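Putative alpha/beta hydrolase fold protein (PDB 5A62) is an archaeal alpha/beta hydrolase fold protein that probably acts as a carboxylesterase, hydrolysing ester bonds. Local coordinates at residues S105-A110 with T197-V202; I119-G124 with R226-T231; Q204-S209 with E233-M238. All coordinates share one frame; numbering follows the deposited sequence.

Overall arrangement
The three contacts lie side by side on one flank of the mixed sheet of an alpha/beta hydrolase fold, their centres 11 to 12 Å apart. Contact 1 joins helix 100-111 to the loop leading into helix 202-209, contact 2 joins the end of strand 116-122 to helix 222-234, and contact 3 joins helices 202-209 and 222-234 near the C-terminal end of the latter. Along the chain contact 2 crosses both of the others, whereas contact 1 closes before contact 3 opens. Ile-119 packs on Ser-105, Ser-106 and Leu-206, and Met-238 on Met-121, so strand 116-122 links the three contacts.

Contact 1 of 3, residues S105-A110 with T197-V202; sequences SSMYAA and TIPGNV
Met-107 packs across Val-202, their side chains crossing at about a right angle. CG of Met-107 sits against both branches of the valine, 3.8 Å from CG2 of Val-202 and equally far from CG1. Beyond CG the methionine turns at chi3 (67°), and its end methyl reaches the CD corner of the Pro-199 ring: Met-107 CE lies 3.7 Å from Pro-199 CD, and Met-107 SD stands 4.0 Å from the same carbon. One side chain thus bridges both ends of the type I turn that runs from Pro-199 to Val-202. Met-74 and Ile-78 of helix 74-87 also touch this methionine.

A second, more tentative kind of contact pairs a hydroxyl with a methyl group. Ser-106 has two conformers; in the one described here its OG approaches Val-202 CG1 at 3.5 Å, a van der Waals contact, and its hydrogen bond goes back to the helix, to Ile-103 O. Pro-126 touches both Ser-106 and Val-202.

The loop has partners beyond the two segments. Gly-200 N is hydrogen-bonded to Glu-131 of the second subunit, which also packs on Pro-199, while Ile-198 O, just before the turn, accepts a bond from Lys-128 of its own chain. Helix 100-111 follows Ser-99, the probable nucleophile of a GxSxG elbow. The arrangement is consistent with the helix that follows the nucleophile elbow in alpha/beta hydrolases, here packed against the loop that enters helix 202-209.

Contact 2 of 3, residues I119-G124 with R226-T231; sequences IIMING and RLIKET
Ile-228 directs its CD1 methyl into the join between strand 116-122 and the loop that follows, meeting Met-121 and Gly-124; this is the packing of a helix on the central sheet of an alpha/beta hydrolase fold. In the first shell, CD1 of Ile-228 lies 3.5 Å from Gly-124 O and 4.1 Å from Met-121 CE. The side chains of Met-121 and Ile-228 cross obliquely, and the approach to the glycine oxygen is a van der Waals contact of a methyl with a carbonyl. Chi1 of Ile-228 is -149°, well away from the staggered value, and chi2 of 68° turns CD1 toward the strand. The methionine is extended as far as SD and bends at chi3.

Strand 212-218 forms the next shell: Ala-215 and Val-217 touch Ile-228, and Val-213 touches Met-121. A backbone hydrogen bond with Phe-214 ties Met-121 to that strand. Asn-123, just before Gly-124, fixes the loop through hydrogen bonds to Gly-218 N and His-248 O.

One turn after Leu-227, the hydroxyl of Thr-231 returns to the helix backbone: OG1 of Thr-231 donates to Leu-227 O at 2.8 Å, while Thr-231 N reaches that oxygen from the opposite face of the carbonyl plane.

Contact 3 of 3, residues Q204-S209 with E233-M238; sequences QGLRAS and EEIPEM
Arg-207 reaches from helix 202-209 to the C-terminal end of helix 222-234, joining two helices that flank strand 212-218 in the chain of this alpha/beta hydrolase fold. Its CG is anti to the backbone N (chi1 175°) and the chain runs extended to CD. The bend at chi3 then swings the guanidinium group so that NH1 of Arg-207 donates to Glu-234 O at 2.9 Å, the N-H...O angle being 148°. The donor stands well above the carbonyl plane, while the oxygen is only slightly tilted from the guanidinium plane. A water near that same plane lies between NH1 of Arg-207 and OE1 of Glu-234, accepting from the first and donating to the second. The two opposite charges are thus joined through the water without direct contact.

Beneath this polar bridge, Leu-206 and Ile-235 cross at about a right angle. The isoleucine, first to leave helical geometry, extends CD1 toward helix 202-209. Val-213 and Ile-119 of the sheet also touch Leu-206. With CG opposite its backbone N (chi1 -178°), Leu-206 meets the isoleucine through one branch, its CD2 lying 3.9 Å from CD1 of Ile-235.

Contact 1 of 3, residues S105-A110 with T197-V202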
loop_
_atom_site.group_PDB
_atom_site.type_symbol
_atom_site.label_atom_id
_atom_site.label_comp_id
_atom_site.label_asym_id
_atom_site.label_seq_id
_atom_site.Cartn_x
_atom_site.Cartn_y
_atom_site.Cartn_z
ATOM N N SER A 105 4.339 -15.591 7.485
ATOM C CA SER A 105 4.155 -16.969 7.930
ATOM C C SER A 105 2.737 -17.210 8.351
ATOM O O SER A 105 2.186 -18.294 8.070
ATOM C CB SER A 105 5.117 -17.365 9.036
ATOM O OG SER A 105 4.853 -16.787 10.303
ATOM N N SER A 106 2.126 -16.226 9.037
ATOM C CA SER A 106 0.782 -16.405 9.506
ATOM C C SER A 106 -0.243 -16.469 8.376
ATOM O O SER A 106 -1.151 -17.312 8.371
ATOM C CB SER A 106 0.485 -15.339 10.556
ATOM O OG SER A 106 0.281 -14.064 9.976
ATOM N N MET A 107 -0.079 -15.649 7.350
ATOM C CA MET A 107 -0.974 -15.676 6.229
ATOM C C MET A 107 -0.786 -16.911 5.377
ATOM O O MET A 107 -1.736 -17.487 4.859
ATOM C CB MET A 107 -0.735 -14.426 5.330
ATOM C CG MET A 107 -1.205 -13.139 5.996
ATOM S SD MET A 107 -0.951 -11.674 4.982
ATOM C CE MET A 107 -2.056 -11.991 3.682
ATOM N N TYR A 108 0.425 -17.419 5.246
ATOM C CA TYR A 108 0.672 -18.605 4.523
ATOM C C TYR A 108 0.004 -19.793 5.218
ATOM O O TYR A 108 -0.663 -20.559 4.560
ATOM C CB TYR A 108 2.205 -18.828 4.290
ATOM C CG TYR A 108 2.489 -20.002 3.415
ATOM C CD1 TYR A 108 2.522 -19.895 2.033
ATOM C CD2 TYR A 108 2.657 -21.250 3.947
ATOM C CE1 TYR A 108 2.737 -21.027 1.268
ATOM C CE2 TYR A 108 2.943 -22.341 3.171
ATOM C CZ TYR A 108 2.938 -22.202 1.838
ATOM O OH TYR A 108 3.196 -23.333 1.047
ATOM N N ALA A 109 0.207 -19.901 6.515
ATOM C CA ALA A 109 -0.449 -20.966 7.300
ATOM C C ALA A 109 -1.939 -20.905 7.187
ATOM O O ALA A 109 -2.623 -21.960 7.020
ATOM C CB ALA A 109 -0.031 -20.886 8.737
ATOM N N ALA A 110 -2.500 -19.703 7.191
ATOM C CA ALA A 110 -3.936 -19.550 7.120
ATOM C C ALA A 110 -4.448 -20.017 5.792
ATOM O O ALA A 110 -5.515 -20.670 5.697
ATOM C CB ALA A 110 -4.319 -18.143 7.361
ATOM N N THR A 197 -1.764 -3.352 3.853
ATOM C CA THR A 197 -2.608 -4.283 3.102
ATOM C C THR A 197 -2.794 -5.591 3.819
ATOM O O THR A 197 -3.415 -6.517 3.247
ATOM C CB THR A 197 -2.066 -4.545 1.684
ATOM O OG1 THR A 197 -0.893 -5.359 1.785
ATOM C CG2 THR A 197 -1.715 -3.278 1.014
ATOM N N ILE A 198 -2.343 -5.705 5.076
ATOM C CA ILE A 198 -2.571 -6.957 5.851
ATOM C C ILE A 198 -4.093 -7.077 6.087
ATOM O O ILE A 198 -4.682 -6.080 6.544
ATOM C CB ILE A 198 -1.893 -6.861 7.181
ATOM C CG1 ILE A 198 -0.368 -6.767 7.025
ATOM C CG2 ILE A 198 -2.276 -8.024 8.057
ATOM C CD1 ILE A 198 0.304 -6.316 8.315
ATOM N N PRO A 199 -4.686 -8.197 5.807
ATOM C CA PRO A 199 -6.154 -8.338 6.015
ATOM C C PRO A 199 -6.458 -8.352 7.486
ATOM O O PRO A 199 -5.652 -8.801 8.310
ATOM C CB PRO A 199 -6.512 -9.635 5.356
ATOM C CG PRO A 199 -5.374 -10.019 4.535
ATOM C CD PRO A 199 -4.139 -9.318 5.084
ATOM N N GLY A 200 -7.675 -7.937 7.836
ATOM C CA GLY A 200 -8.067 -7.918 9.257
ATOM C C GLY A 200 -8.459 -9.268 9.823
ATOM O O GLY A 200 -8.714 -9.327 11.014
ATOM N N ASN A 201 -8.552 -10.292 9.013
ATOM C CA ASN A 201 -9.003 -11.620 9.481
ATOM C C ASN A 201 -7.914 -12.697 9.527
ATOM O O ASN A 201 -8.216 -13.886 9.501
ATOM C CB ASN A 201 -10.152 -12.103 8.612
ATOM C CG ASN A 201 -9.724 -12.525 7.208
ATOM O OD1 ASN A 201 -8.630 -12.225 6.711
ATOM N ND2 ASN A 201 -10.605 -13.270 6.559
ATOM N N VAL A 202 -6.618 -12.325 9.545
ATOM C CA VAL A 202 -5.588 -13.322 9.564
ATOM C C VAL A 202 -5.617 -14.093 10.885
ATOM O O VAL A 202 -5.286 -15.272 10.896
ATOM C CB VAL A 202 -4.179 -12.763 9.264
ATOM C CG1 VAL A 202 -3.133 -13.854 9.173
ATOM C CG2 VAL A 202 -4.176 -11.977 7.985
#

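Contact 2 of 3, residues I119-G124 with R226-T231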
loop_
_atom_site.group_PDB
_atom_site.type_symbol
_atom_site.label_atom_id
_atom_site.label_comp_id
_atom_site.label_asym_id
_atom_site.label_seq_id
_atom_site.Cartn_x
_atom_site.Cartn_y
_atom_site.Cartn_z
ATOM N N ILE A 119 4.341 -22.461 12.766
ATOM C CA ILE A 119 5.013 -21.194 12.515
ATOM C C ILE A 119 5.580 -20.669 13.826
ATOM O O ILE A 119 5.023 -20.854 14.892
ATOM C CB ILE A 119 4.153 -20.155 11.870
ATOM C CG1 ILE A 119 3.041 -19.622 12.733
ATOM C CG2 ILE A 119 3.636 -20.666 10.559
ATOM C CD1 ILE A 119 2.252 -18.492 12.075
ATOM N N ILE A 120 6.722 -19.966 13.682
ATOM C CA ILE A 120 7.456 -19.352 14.788
ATOM C C ILE A 120 7.655 -17.926 14.396
ATOM O O ILE A 120 8.479 -17.654 13.510
ATOM C CB ILE A 120 8.761 -20.052 15.120
ATOM C CG1 ILE A 120 8.477 -21.515 15.425
ATOM C CG2 ILE A 120 9.404 -19.335 16.337
ATOM C CD1 ILE A 120 9.725 -22.357 15.597
ATOM N N MET A 121 6.963 -17.012 15.031
ATOM C CA MET A 121 6.993 -15.583 14.695
ATOM C C MET A 121 7.882 -14.860 15.687
ATOM O O MET A 121 7.612 -14.933 16.900
ATOM C CB MET A 121 5.606 -14.987 14.773
ATOM C CG MET A 121 4.612 -15.616 13.814
ATOM S SD MET A 121 2.958 -14.961 13.958
ATOM C CE MET A 121 2.444 -15.664 15.536
ATOM N N ILE A 122 8.932 -14.211 15.246
ATOM C CA ILE A 122 9.877 -13.505 16.088
ATOM C C ILE A 122 9.575 -12.024 15.866
ATOM O O ILE A 122 9.751 -11.499 14.770
ATOM C CB ILE A 122 11.299 -13.810 15.743
ATOM C CG1 ILE A 122 11.564 -15.329 15.778
ATOM C CG2 ILE A 122 12.225 -12.992 16.669
ATOM C CD1 ILE A 122 12.941 -15.735 15.347
ATOM N N ASN A 123 9.060 -11.312 16.892
ATOM C CA ASN A 123 8.552 -9.958 16.776
ATOM C C ASN A 123 7.715 -9.795 15.533
ATOM O O ASN A 123 7.921 -8.857 14.765
ATOM C CB ASN A 123 9.738 -8.950 16.776
ATOM C CG ASN A 123 10.463 -8.898 18.107
ATOM O OD1 ASN A 123 9.857 -9.126 19.171
ATOM N ND2 ASN A 123 11.756 -8.599 18.033
ATOM N N GLY A 124 6.748 -10.646 15.419
ATOM C CA GLY A 124 5.753 -10.619 14.389
ATOM C C GLY A 124 4.419 -11.055 14.902
ATOM O O GLY A 124 4.314 -11.560 16.022
ATOM N N ARG A 226 2.298 -5.613 22.154
ATOM C CA ARG A 226 0.880 -5.327 22.221
ATOM C C ARG A 226 0.115 -6.264 21.248
ATOM O O ARG A 226 -0.910 -6.892 21.588
ATOM C CB ARG A 226 0.598 -3.883 21.898
ATOM C CG ARG A 226 -0.866 -3.536 22.173
ATOM C CD ARG A 226 -1.271 -2.186 21.573
ATOM N NE ARG A 226 -1.533 -2.341 20.146
ATOM C CZ ARG A 226 -0.882 -1.751 19.130
ATOM N NH1 ARG A 226 0.144 -0.984 19.286
ATOM N NH2 ARG A 226 -1.364 -1.979 17.918
ATOM N N LEU A 227 0.579 -6.369 20.001
ATOM C CA LEU A 227 -0.090 -7.210 19.046
ATOM C C LEU A 227 -0.059 -8.678 19.400
ATOM O O LEU A 227 -1.060 -9.341 19.165
ATOM C CB LEU A 227 0.491 -6.940 17.662
ATOM C CG LEU A 227 0.290 -5.566 17.055
ATOM C CD1 LEU A 227 1.050 -5.446 15.745
ATOM C CD2 LEU A 227 -1.141 -5.214 16.843
ATOM N N ILE A 228 1.040 -9.182 19.916
ATOM C CA ILE A 228 1.100 -10.581 20.244
ATOM C C ILE A 228 0.308 -10.890 21.445
ATOM O O ILE A 228 -0.306 -11.955 21.522
ATOM C CB ILE A 228 2.552 -11.087 20.268
ATOM C CG1 ILE A 228 2.556 -12.578 19.844
ATOM C CG2 ILE A 228 3.264 -10.742 21.542
ATOM C CD1 ILE A 228 2.186 -12.832 18.434
ATOM N N LYS A 229 0.218 -9.989 22.402
ATOM C CA LYS A 229 -0.664 -10.181 23.544
ATOM C C LYS A 229 -2.110 -10.227 23.130
ATOM O O LYS A 229 -2.923 -11.074 23.567
ATOM C CB LYS A 229 -0.387 -9.123 24.599
ATOM C CG LYS A 229 0.864 -9.509 25.370
ATOM C CD LYS A 229 1.172 -8.592 26.547
ATOM C CE LYS A 229 2.195 -7.529 26.172
ATOM N NZ LYS A 229 2.383 -6.473 27.216
ATOM N N GLU A 230 -2.488 -9.373 22.161
ATOM C CA GLU A 230 -3.817 -9.414 21.618
ATOM C C GLU A 230 -4.038 -10.734 20.885
ATOM O O GLU A 230 -5.102 -11.363 20.970
ATOM C CB GLU A 230 -4.074 -8.204 20.682
ATOM C CG GLU A 230 -4.067 -6.854 21.380
ATOM C CD GLU A 230 -4.039 -5.611 20.460
ATOM O OE1 GLU A 230 -4.134 -5.760 19.220
ATOM O OE2 GLU A 230 -3.923 -4.467 21.007
ATOM N N THR A 231 -3.038 -11.196 20.163
ATOM C CA THR A 231 -3.122 -12.437 19.434
ATOM C C THR A 231 -3.298 -13.617 20.378
ATOM O O THR A 231 -4.155 -14.476 20.086
ATOM C CB THR A 231 -1.865 -12.643 18.581
ATOM O OG1 THR A 231 -1.772 -11.554 17.625
ATOM C CG2 THR A 231 -1.960 -13.921 17.766
#

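Contact 3 of 3, residues Q204-S209 with E233-M238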
loop_
_atom_site.group_PDB
_atom_site.type_symbol
_atom_site.label_atom_id
_atom_site.label_comp_id
_atom_site.label_asym_id
_atom_site.label_seq_id
_atom_site.Cartn_x
_atom_site.Cartn_y
_atom_site.Cartn_z
ATOM N N GLN A 204 -8.141 -15.008 12.625
ATOM C CA GLN A 204 -9.148 -16.050 12.484
ATOM C C GLN A 204 -8.644 -17.151 11.585
ATOM O O GLN A 204 -8.800 -18.355 11.880
ATOM C CB GLN A 204 -10.453 -15.445 11.920
ATOM C CG GLN A 204 -11.573 -16.490 11.763
ATOM C CD GLN A 204 -12.909 -15.867 11.376
ATOM O OE1 GLN A 204 -13.000 -15.238 10.312
ATOM N NE2 GLN A 204 -13.959 -16.021 12.256
ATOM N N GLY A 205 -8.053 -16.830 10.460
ATOM C CA GLY A 205 -7.529 -17.852 9.599
ATOM C C GLY A 205 -6.423 -18.681 10.155
ATOM O O GLY A 205 -6.301 -19.888 9.892
ATOM N N LEU A 206 -5.543 -18.039 10.879
ATOM C CA LEU A 206 -4.463 -18.772 11.544
ATOM C C LEU A 206 -5.025 -19.706 12.635
ATOM O O LEU A 206 -4.585 -20.835 12.731
ATOM C CB LEU A 206 -3.454 -17.769 12.159
ATOM C CG LEU A 206 -2.269 -18.362 12.834
ATOM C CD1 LEU A 206 -1.482 -19.242 11.908
ATOM C CD2 LEU A 206 -1.409 -17.298 13.444
ATOM N N ARG A 207 -5.966 -19.216 13.432
ATOM C CA ARG A 207 -6.632 -20.086 14.426
ATOM C C ARG A 207 -7.285 -21.225 13.687
ATOM O O ARG A 207 -7.140 -22.367 14.132
ATOM C CB ARG A 207 -7.620 -19.239 15.163
ATOM C CG ARG A 207 -8.446 -20.112 16.146
ATOM C CD ARG A 207 -9.263 -19.185 17.086
ATOM N NE ARG A 207 -10.213 -18.397 16.354
ATOM C CZ ARG A 207 -10.338 -17.085 16.360
ATOM N NH1 ARG A 207 -9.558 -16.308 17.108
ATOM N NH2 ARG A 207 -11.230 -16.543 15.580
ATOM N N ALA A 208 -7.920 -20.967 12.574
ATOM C CA ALA A 208 -8.626 -22.043 11.793
ATOM C C ALA A 208 -7.714 -23.117 11.278
ATOM O O ALA A 208 -8.074 -24.272 11.136
ATOM C CB ALA A 208 -9.404 -21.482 10.627
ATOM N N SER A 209 -6.467 -22.773 10.948
ATOM C CA SER A 209 -5.549 -23.680 10.299
ATOM C C SER A 209 -5.203 -24.885 11.121
ATOM O O SER A 209 -4.845 -25.892 10.541
ATOM C CB SER A 209 -4.251 -22.900 9.898
ATOM O OG SER A 209 -3.443 -22.640 11.023
ATOM N N GLU A 233 -4.728 -13.596 23.239
ATOM C CA GLU A 233 -6.105 -13.574 23.736
ATOM C C GLU A 233 -7.018 -14.331 22.819
ATOM O O GLU A 233 -7.932 -15.017 23.298
ATOM C CB GLU A 233 -6.638 -12.156 24.020
ATOM C CG GLU A 233 -6.016 -11.553 25.271
ATOM C CD GLU A 233 -6.335 -12.356 26.545
ATOM O OE1 GLU A 233 -7.540 -12.675 26.775
ATOM O OE2 GLU A 233 -5.384 -12.713 27.289
ATOM N N GLU A 234 -6.759 -14.247 21.500
ATOM C CA GLU A 234 -7.612 -14.771 20.448
ATOM C C GLU A 234 -7.227 -16.165 19.985
ATOM O O GLU A 234 -8.066 -16.901 19.467
ATOM C CB GLU A 234 -7.574 -13.869 19.231
ATOM C CG GLU A 234 -8.224 -12.493 19.472
ATOM C CD GLU A 234 -7.759 -11.482 18.400
ATOM O OE1 GLU A 234 -8.187 -11.621 17.211
ATOM O OE2 GLU A 234 -6.940 -10.556 18.718
ATOM N N ILE A 235 -5.992 -16.522 20.231
ATOM C CA ILE A 235 -5.451 -17.847 19.863
ATOM C C ILE A 235 -4.807 -18.414 21.127
ATOM O O ILE A 235 -3.576 -18.412 21.283
ATOM C CB ILE A 235 -4.428 -17.791 18.719
ATOM C CG1 ILE A 235 -4.952 -16.984 17.535
ATOM C CG2 ILE A 235 -4.063 -19.200 18.284
ATOM C CD1 ILE A 235 -3.996 -16.933 16.356
ATOM N N PRO A 236 -5.662 -18.894 22.059
ATOM C CA PRO A 236 -5.097 -19.330 23.341
ATOM C C PRO A 236 -4.212 -20.527 23.257
ATOM O O PRO A 236 -3.304 -20.720 24.099
ATOM C CB PRO A 236 -6.332 -19.584 24.173
ATOM C CG PRO A 236 -7.413 -19.850 23.197
ATOM C CD PRO A 236 -7.134 -18.877 22.066
ATOM N N GLU A 237 -4.306 -21.294 22.176
ATOM C CA GLU A 237 -3.404 -22.427 22.006
ATOM C C GLU A 237 -1.997 -22.016 21.539
ATOM O O GLU A 237 -1.091 -22.852 21.497
ATOM C CB GLU A 237 -4.046 -23.499 21.076
ATOM C CG GLU A 237 -5.315 -24.020 21.763
ATOM C CD GLU A 237 -5.920 -25.297 21.218
ATOM O OE1 GLU A 237 -6.702 -25.216 20.249
ATOM O OE2 GLU A 237 -5.641 -26.391 21.784
ATOM N N MET A 238 -1.739 -20.745 21.175
ATOM C CA MET A 238 -0.406 -20.254 20.795
ATOM C C MET A 238 0.541 -20.372 21.972
ATOM O O MET A 238 0.129 -20.185 23.124
ATOM C CB MET A 238 -0.454 -18.766 20.276
ATOM C CG MET A 238 0.897 -18.085 19.946
ATOM S SD MET A 238 0.929 -16.409 19.179
ATOM C CE MET A 238 0.351 -15.554 20.607
HETATM O O HOH W 1 -10.066 -13.551 16.877
#